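Local coordinates for protein thiosulfate sulfurtransferase TUM1 (Saccharomyces cerevisiae, PDB 3UTN) that transfers sulfur, taking persulfide sulfur from NFS1 and passing it to UBA4 in the pathway that 2-thiolates the wobble uridine of tRNAs, at residues A[98-102]-A[173-177]; A[91-95]-A[307-312]. One frame throughout, in Å; residues are numbered along the deposited sequence. Where two conformers were deposited one is given.

Contact 1: A[98-102]-A[173-177]; sequences KKVFD and HYESS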
ATOM      1  N   LYS A  98      10.456   7.357 -11.354  1.00 29.57           N
ATOM      2  CA  LYS A  98      10.907   8.557 -10.682  1.00 30.69           C
ATOM      3  C   LYS A  98      10.240   9.795 -11.276  1.00 30.71           C
ATOM      4  O   LYS A  98       9.740  10.646 -10.538  1.00 28.68           O
ATOM      5  CB  LYS A  98      12.423   8.667 -10.802  1.00 32.64           C
ATOM      6  CG  LYS A  98      13.056   9.736  -9.935  1.00 34.61           C
ATOM      7  CD  LYS A  98      14.449  10.062 -10.452  1.00 36.05           C
ATOM      8  CE  LYS A  98      15.164  11.034  -9.531  1.00 36.61           C
ATOM      9  NZ  LYS A  98      14.353  12.260  -9.303  1.00 38.29           N
ATOM     10  N   LYS A  99      10.216   9.869 -12.609  1.00 30.72           N
ATOM     11  CA  LYS A  99       9.670  11.028 -13.311  1.00 31.46           C
ATOM     12  C   LYS A  99       8.168  11.183 -13.093  1.00 29.45           C
ATOM     13  O   LYS A  99       7.711  12.252 -12.705  1.00 28.96           O
ATOM     14  CB  LYS A  99      10.003  10.982 -14.806  1.00 33.86           C
ATOM     15  CG  LYS A  99       9.152  11.916 -15.655  1.00 36.09           C
ATOM     16  CD  LYS A  99       9.848  12.343 -16.934  1.00 38.44           C
ATOM     17  CE  LYS A  99      10.416  13.749 -16.804  1.00 40.28           C
ATOM     18  NZ  LYS A  99       9.338  14.775 -16.706  1.00 40.86           N
ATOM     19  N   VAL A 100       7.409  10.121 -13.338  1.00 28.51           N
ATOM     20  CA  VAL A 100       5.972  10.146 -13.085  1.00 27.76           C
ATOM     21  C   VAL A 100       5.733  10.551 -11.634  1.00 26.25           C
ATOM     22  O   VAL A 100       4.907  11.411 -11.356  1.00 26.09           O
ATOM     23  CB  VAL A 100       5.301   8.798 -13.422  1.00 27.51           C
ATOM     24  CG1 VAL A 100       3.929   8.677 -12.770  1.00 27.38           C
ATOM     25  CG2 VAL A 100       5.180   8.645 -14.932  1.00 28.07           C
ATOM     26  N   PHE A 101       6.494   9.966 -10.717  1.00 25.69           N
ATOM     27  CA  PHE A 101       6.337  10.310  -9.323  1.00 25.69           C
ATOM     28  C   PHE A 101       6.637  11.777  -9.053  1.00 25.44           C
ATOM     29  O   PHE A 101       5.818  12.478  -8.479  1.00 24.51           O
ATOM     30  CB  PHE A 101       7.206   9.453  -8.428  1.00 25.59           C
ATOM     31  CG  PHE A 101       7.057   9.798  -6.988  1.00 25.56           C
ATOM     32  CD1 PHE A 101       5.970   9.317  -6.264  1.00 25.21           C
ATOM     33  CD2 PHE A 101       7.970  10.644  -6.364  1.00 24.91           C
ATOM     34  CE1 PHE A 101       5.818   9.646  -4.932  1.00 24.72           C
ATOM     35  CE2 PHE A 101       7.819  10.973  -5.032  1.00 24.64           C
ATOM     36  CZ  PHE A 101       6.739  10.474  -4.316  1.00 24.67           C
ATOM     37  N   ASP A 102       7.819  12.228  -9.465  1.00 26.72           N
ATOM     38  CA  ASP A 102       8.228  13.609  -9.252  1.00 27.90           C
ATOM     39  C   ASP A 102       7.257  14.576  -9.891  1.00 27.50           C
ATOM     40  O   ASP A 102       6.880  15.570  -9.278  1.00 28.34           O
ATOM     41  CB  ASP A 102       9.633  13.841  -9.795  1.00 29.83           C
ATOM     42  CG  ASP A 102      10.681  13.141  -8.978  1.00 31.61           C
ATOM     43  OD1 ASP A 102      10.338  12.637  -7.883  1.00 32.31           O
ATOM     44  OD2 ASP A 102      11.841  13.085  -9.429  1.00 33.52           O
ATOM     45  N   HIS A 173       8.420  22.024  -7.670  1.00 34.31           N
ATOM     46  CA  HIS A 173       9.413  21.276  -8.416  0.51 34.88           C
ATOM     47  C   HIS A 173       9.955  20.211  -7.512  1.00 33.93           C
ATOM     48  O   HIS A 173      11.018  20.363  -6.915  1.00 36.99           O
ATOM     49  CB  HIS A 173      10.503  22.202  -8.942  0.51 36.14           C
ATOM     50  CG  HIS A 173      10.000  23.220  -9.939  0.51 37.27           C
ATOM     51  ND1 HIS A 173       9.417  24.375  -9.563  0.51 38.05           N
ATOM     52  CD2 HIS A 173       9.999  23.212 -11.334  0.51 37.95           C
ATOM     53  CE1 HIS A 173       9.065  25.075 -10.657  0.51 38.40           C
ATOM     54  NE2 HIS A 173       9.423  24.363 -11.741  0.51 38.31           N
ATOM     55  N   TYR A 174       9.200  19.133  -7.389  1.00 32.30           N
ATOM     56  CA  TYR A 174       9.568  18.051  -6.518  1.00 30.05           C
ATOM     57  C   TYR A 174      10.448  17.087  -7.270  1.00 29.78           C
ATOM     58  O   TYR A 174      10.116  16.645  -8.368  1.00 29.90           O
ATOM     59  CB  TYR A 174       8.324  17.327  -6.048  1.00 28.18           C
ATOM     60  CG  TYR A 174       8.589  16.249  -5.030  1.00 26.55           C
ATOM     61  CD1 TYR A 174       8.307  16.464  -3.689  1.00 26.18           C
ATOM     62  CD2 TYR A 174       9.102  15.012  -5.411  1.00 26.33           C
ATOM     63  CE1 TYR A 174       8.530  15.477  -2.754  1.00 25.93           C
ATOM     64  CE2 TYR A 174       9.331  14.019  -4.481  1.00 25.65           C
ATOM     65  CZ  TYR A 174       9.037  14.260  -3.157  1.00 25.62           C
ATOM     66  OH  TYR A 174       9.255  13.286  -2.228  1.00 25.02           O
ATOM     67  N   GLU A 175      11.567  16.744  -6.661  1.00 31.01           N
ATOM     68  CA  GLU A 175      12.460  15.792  -7.270  1.00 32.84           C
ATOM     69  C   GLU A 175      12.973  14.849  -6.214  1.00 31.85           C
ATOM     70  O   GLU A 175      13.707  15.250  -5.314  1.00 31.17           O
ATOM     71  CB  GLU A 175      13.612  16.513  -7.963  1.00 35.17           C
ATOM     72  CG  GLU A 175      14.414  15.621  -8.889  1.00 38.87           C
ATOM     73  CD  GLU A 175      15.385  16.404  -9.741  1.00 40.85           C
ATOM     74  OE1 GLU A 175      15.127  17.603  -9.985  1.00 41.77           O
ATOM     75  OE2 GLU A 175      16.401  15.812 -10.165  1.00 43.71           O
ATOM     76  N   SER A 176      12.559  13.593  -6.324  1.00 31.74           N
ATOM     77  CA  SER A 176      13.052  12.553  -5.446  1.00 32.40           C
ATOM     78  C   SER A 176      14.566  12.493  -5.570  1.00 33.17           C
ATOM     79  O   SER A 176      15.099  12.310  -6.663  1.00 33.93           O
ATOM     80  CB  SER A 176      12.441  11.209  -5.822  1.00 31.72           C
ATOM     81  OG  SER A 176      13.028  10.172  -5.057  1.00 32.23           O
ATOM     82  N   SER A 177      15.250  12.681  -4.449  1.00 34.30           N
ATOM     83  CA  SER A 177      16.707  12.668  -4.426  1.00 35.52           C
ATOM     84  C   SER A 177      17.203  11.242  -4.242  1.00 35.77           C
ATOM     85  O   SER A 177      18.327  10.906  -4.615  1.00 36.04           O
ATOM     86  CB  SER A 177      17.224  13.559  -3.298  1.00 35.99           C
ATOM     87  OG  SER A 177      16.762  13.101  -2.042  1.00 38.05           O
TER
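Two groups grip Lys98 NZ: it gives a hydrogen bond to Ser176 O at 2.7 Å, meeting a lone pair in the carbonyl plane, and it forms a salt bridge with Asp102 OD2 at 2.6 Å. A long, flexible chain suits this task, running out nearly straight until chi4 (-54°) bends the ammonium group back over the helix turn to Asp102. The carboxylate is itself shared, since Ser176 N donates to Asp102 OD1 at 2.9 Å with an angle of 161°, arriving from above the carboxylate plane. Lysine and aspartate, one turn apart on helix 98-107 of the first rhodanese domain, thus bind the backbone N and O of a single residue, fastening that helix to the loop between helices 148-153 and 181-184. Glu175 OE2 lies 4.2 Å from Lys98 NZ, too far for a salt bridge, and probably adds only a diffuse attraction. Deeper in, Phe101 CE2 touches Tyr174 CE2 at 3.4 Å, the ring planes turned 74° apart, while Asp102 OD1 sits at the edge of the tyrosine ring. The hydroxyl of Tyr174 bonds to His139, and that of Ser176 to Met137 O, so both buried polar ends are satisfied.

Contact 2: A[91-95]-A[307-312]; sequences YPHMF and DGSWTE
The ring of Tyr91 lies flat against the aliphatic part of Glu312, whose CG stands over the ring centre, 3.5 Å from the centroid and 7° off the normal, a CH-pi contact. Glutamate suits the place because its methylenes can cover an aromatic face while its carboxylate, turned 66° from the ring plane, carries its charge onward to Tyr306 OH and Lys316. With CG anti to the backbone N (chi1 -176°), the Glu312 chain extends across the ring. Replacing Tyr91 by an alanine would probably open a gap over the Glu312 methylenes and leave that side chain freer to turn.

Beside this pair, Pro92 and Thr311 meet tip to tip, with Pro92 CD only 3.3 Å from Thr311 CG2, a tight contact; the threonine hydroxyl is bonded instead to Gly283 O. A water lies between the two backbones, within hydrogen-bonding distance of Pro92 O (2.8 Å) and Gly308 O (2.7 Å). Met94 crosses Asp307 at a slant, and its chain, bent at the second and third torsions, brings SD to 3.5 Å from Gly308 CA; a side chain at Gly308 would run into Glu312 OE1. Phe95 N points its hydrogen at Asp307 OD2, at a modelled length too short to be trusted, while Asp307 OD1 forms a salt bridge with Arg129, so the first domain supplies a counter-charge to this carboxylate.

Asp307 and Gly308 follow strand 303-306, the second strand across the parallel sheet of the second rhodanese domain, and lead into helix 309-317. Asp307 lies about 7 Å, side chain to side chain, from Cys282, the persulfide-carrying cysteine, and Ser309 OG bonds to Cys282 N. The contact is therefore an interdomain seam of a tandem rhodanese, beside its active-site loop.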
ATOM      1  N   TYR A  91       1.134  -4.342 -16.412  1.00 31.67           N
ATOM      2  CA  TYR A  91       0.694  -4.813 -15.111  1.00 30.30           C
ATOM      3  C   TYR A  91       0.126  -3.649 -14.325  1.00 29.59           C
ATOM      4  O   TYR A  91       0.628  -2.533 -14.416  1.00 30.26           O
ATOM      5  CB  TYR A  91       1.856  -5.496 -14.381  1.00 30.27           C
ATOM      6  CG  TYR A  91       2.661  -6.335 -15.341  1.00 30.63           C
ATOM      7  CD1 TYR A  91       2.085  -7.437 -15.968  1.00 30.55           C
ATOM      8  CD2 TYR A  91       3.969  -5.993 -15.672  1.00 30.38           C
ATOM      9  CE1 TYR A  91       2.799  -8.200 -16.873  1.00 30.79           C
ATOM     10  CE2 TYR A  91       4.691  -6.750 -16.581  1.00 31.37           C
ATOM     11  CZ  TYR A  91       4.098  -7.852 -17.173  1.00 31.21           C
ATOM     12  OH  TYR A  91       4.791  -8.611 -18.079  1.00 32.28           O
ATOM     13  N   PRO A  92      -0.952  -3.905 -13.575  1.00 28.83           N
ATOM     14  CA  PRO A  92      -1.634  -2.872 -12.818  1.00 28.93           C
ATOM     15  C   PRO A  92      -0.785  -2.344 -11.671  1.00 28.04           C
ATOM     16  O   PRO A  92       0.051  -3.072 -11.127  1.00 27.06           O
ATOM     17  CB  PRO A  92      -2.875  -3.589 -12.271  1.00 29.12           C
ATOM     18  CG  PRO A  92      -2.544  -5.038 -12.318  1.00 29.19           C
ATOM     19  CD  PRO A  92      -1.623  -5.210 -13.478  1.00 28.93           C
ATOM     20  N   HIS A  93      -0.998  -1.073 -11.340  1.00 28.18           N
ATOM     21  CA  HIS A  93      -0.459  -0.450 -10.136  1.00 28.28           C
ATOM     22  C   HIS A  93       0.996  -0.680  -9.950  1.00 28.14           C
ATOM     23  O   HIS A  93       1.457  -0.936  -8.839  1.00 28.35           O
ATOM     24  CB  HIS A  93      -1.217  -0.941  -8.917  1.00 30.17           C
ATOM     25  CG  HIS A  93      -2.691  -0.704  -9.006  1.00 32.03           C
ATOM     26  ND1 HIS A  93      -3.210   0.521  -9.191  1.00 33.76           N
ATOM     27  CD2 HIS A  93      -3.763  -1.582  -8.943  1.00 33.30           C
ATOM     28  CE1 HIS A  93      -4.545   0.434  -9.245  1.00 33.92           C
ATOM     29  NE2 HIS A  93      -4.884  -0.855  -9.092  1.00 34.46           N
ATOM     30  N   MET A  94       1.734  -0.598 -11.048  1.00 26.72           N
ATOM     31  CA  MET A  94       3.160  -0.760 -10.989  1.00 26.99           C
ATOM     32  C   MET A  94       3.754   0.525 -10.494  1.00 26.00           C
ATOM     33  O   MET A  94       3.305   1.611 -10.854  1.00 26.18           O
ATOM     34  CB  MET A  94       3.734  -1.151 -12.343  1.00 27.14           C
ATOM     35  CG  MET A  94       3.352  -2.565 -12.739  1.00 28.13           C
ATOM     36  SD  MET A  94       3.626  -3.735 -11.399  1.00 28.60           S
ATOM     37  CE  MET A  94       5.419  -3.762 -11.360  1.00 27.46           C
ATOM     38  N   PHE A  95       4.758   0.383  -9.649  1.00 25.93           N
ATOM     39  CA  PHE A  95       5.383   1.513  -9.020  1.00 25.47           C
ATOM     40  C   PHE A  95       5.735   2.563 -10.054  1.00 25.99           C
ATOM     41  O   PHE A  95       6.246   2.227 -11.125  1.00 26.29           O
ATOM     42  CB  PHE A  95       6.634   1.075  -8.291  1.00 25.61           C
ATOM     43  CG  PHE A  95       7.046   2.026  -7.234  1.00 25.65           C
ATOM     44  CD1 PHE A  95       6.400   2.023  -6.008  1.00 25.02           C
ATOM     45  CD2 PHE A  95       8.043   2.953  -7.472  1.00 25.58           C
ATOM     46  CE1 PHE A  95       6.763   2.915  -5.025  1.00 25.51           C
ATOM     47  CE2 PHE A  95       8.406   3.853  -6.493  1.00 25.78           C
ATOM     48  CZ  PHE A  95       7.763   3.840  -5.273  1.00 25.81           C
ATOM     49  N   ASP A 307       5.905  -5.944  -6.421  1.00 21.79           N
ATOM     50  CA  ASP A 307       4.995  -4.977  -6.980  1.00 22.44           C
ATOM     51  C   ASP A 307       4.208  -5.590  -8.124  1.00 22.79           C
ATOM     52  O   ASP A 307       2.986  -5.480  -8.162  1.00 22.71           O
ATOM     53  CB  ASP A 307       5.752  -3.739  -7.429  1.00 23.24           C
ATOM     54  CG  ASP A 307       4.839  -2.618  -7.826  1.00 23.55           C
ATOM     55  OD1 ASP A 307       3.683  -2.584  -7.356  1.00 23.67           O
ATOM     56  OD2 ASP A 307       5.279  -1.768  -8.613  1.00 24.66           O
ATOM     57  N   GLY A 308       4.912  -6.266  -9.030  1.00 23.36           N
ATOM     58  CA  GLY A 308       4.270  -6.935 -10.157  1.00 23.08           C
ATOM     59  C   GLY A 308       3.120  -7.767  -9.653  1.00 23.01           C
ATOM     60  O   GLY A 308       2.049  -7.824 -10.265  1.00 22.96           O
ATOM     61  N   SER A 309       3.353  -8.396  -8.505  1.00 23.22           N
ATOM     62  CA  SER A 309       2.342  -9.174  -7.818  1.00 23.18           C
ATOM     63  C   SER A 309       1.770 -10.258  -8.716  1.00 23.57           C
ATOM     64  O   SER A 309       2.351 -10.604  -9.754  1.00 22.76           O
ATOM     65  CB  SER A 309       1.251  -8.265  -7.249  1.00 23.60           C
ATOM     66  OG  SER A 309       1.686  -7.698  -6.030  1.00 24.22           O
ATOM     67  N   TRP A 310       0.623 -10.777  -8.313  1.00 23.72           N
ATOM     68  CA  TRP A 310       0.047 -11.935  -8.945  1.00 24.43           C
ATOM     69  C   TRP A 310      -0.174 -11.738 -10.410  1.00 24.70           C
ATOM     70  O   TRP A 310       0.116 -12.623 -11.211  1.00 24.76           O
ATOM     71  CB  TRP A 310      -1.253 -12.306  -8.268  1.00 25.26           C
ATOM     72  CG  TRP A 310      -1.831 -13.544  -8.863  1.00 25.91           C
ATOM     73  CD1 TRP A 310      -3.053 -13.691  -9.493  1.00 26.51           C
ATOM     74  CD2 TRP A 310      -1.197 -14.855  -8.941  1.00 26.09           C
ATOM     75  NE1 TRP A 310      -3.226 -14.977  -9.921  1.00 26.35           N
ATOM     76  CE2 TRP A 310      -2.150 -15.727  -9.620  1.00 26.17           C
ATOM     77  CE3 TRP A 310       0.015 -15.378  -8.517  1.00 25.66           C
ATOM     78  CZ2 TRP A 310      -1.876 -17.061  -9.865  1.00 26.63           C
ATOM     79  CZ3 TRP A 310       0.281 -16.718  -8.775  1.00 25.43           C
ATOM     80  CH2 TRP A 310      -0.644 -17.540  -9.427  1.00 26.54           C
ATOM     81  N   THR A 311      -0.673 -10.563 -10.769  1.00 24.99           N
ATOM     82  CA  THR A 311      -0.966 -10.250 -12.158  1.00 26.22           C
ATOM     83  C   THR A 311       0.266 -10.395 -13.029  1.00 25.87           C
ATOM     84  O   THR A 311       0.259 -11.142 -14.007  1.00 25.76           O
ATOM     85  CB  THR A 311      -1.531  -8.836 -12.301  1.00 26.16           C
ATOM     86  OG1 THR A 311      -2.741  -8.753 -11.542  1.00 26.93           O
ATOM     87  CG2 THR A 311      -1.816  -8.535 -13.760  1.00 26.95           C
ATOM     88  N   GLU A 312       1.324  -9.685 -12.665  1.00 25.71           N
ATOM     89  CA  GLU A 312       2.554  -9.791 -13.407  1.00 26.21           C
ATOM     90  C   GLU A 312       3.070 -11.208 -13.324  1.00 26.50           C
ATOM     91  O   GLU A 312       3.546 -11.756 -14.313  1.00 26.10           O
ATOM     92  CB  GLU A 312       3.601  -8.840 -12.870  1.00 26.71           C
ATOM     93  CG  GLU A 312       4.870  -8.870 -13.684  1.00 27.25           C
ATOM     94  CD  GLU A 312       6.064  -8.383 -12.913  1.00 27.73           C
ATOM     95  OE1 GLU A 312       6.216  -8.761 -11.730  1.00 28.03           O
ATOM     96  OE2 GLU A 312       6.858  -7.632 -13.502  1.00 28.58           O
TER
HETATM   97  O   HOH W   1       0.360  -5.827 -10.894  1.00 30.25           O

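How the contacts relate
The two contacts draw on neighbouring parts of the first rhodanese domain, since 91-95 leads almost directly into helix 98-107, yet they face different partners and their centres are about 21 Å apart. Contact 1 lies farther from the centre of the chain, combining a buried aromatic pair with exposed charged chains; it ties the helix to the loop between helices 148-153 and 181-184. Contact 2 is more central, has no fully exposed member, and joins the first domain to the second near the catalytic cysteine. Accordingly, a lysine-aspartate salt bridge and backbone bonds dominate contact 1, whereas contact 2 relies on ring-to-methylene and sulfur packing, a bridging water and one carboxylate.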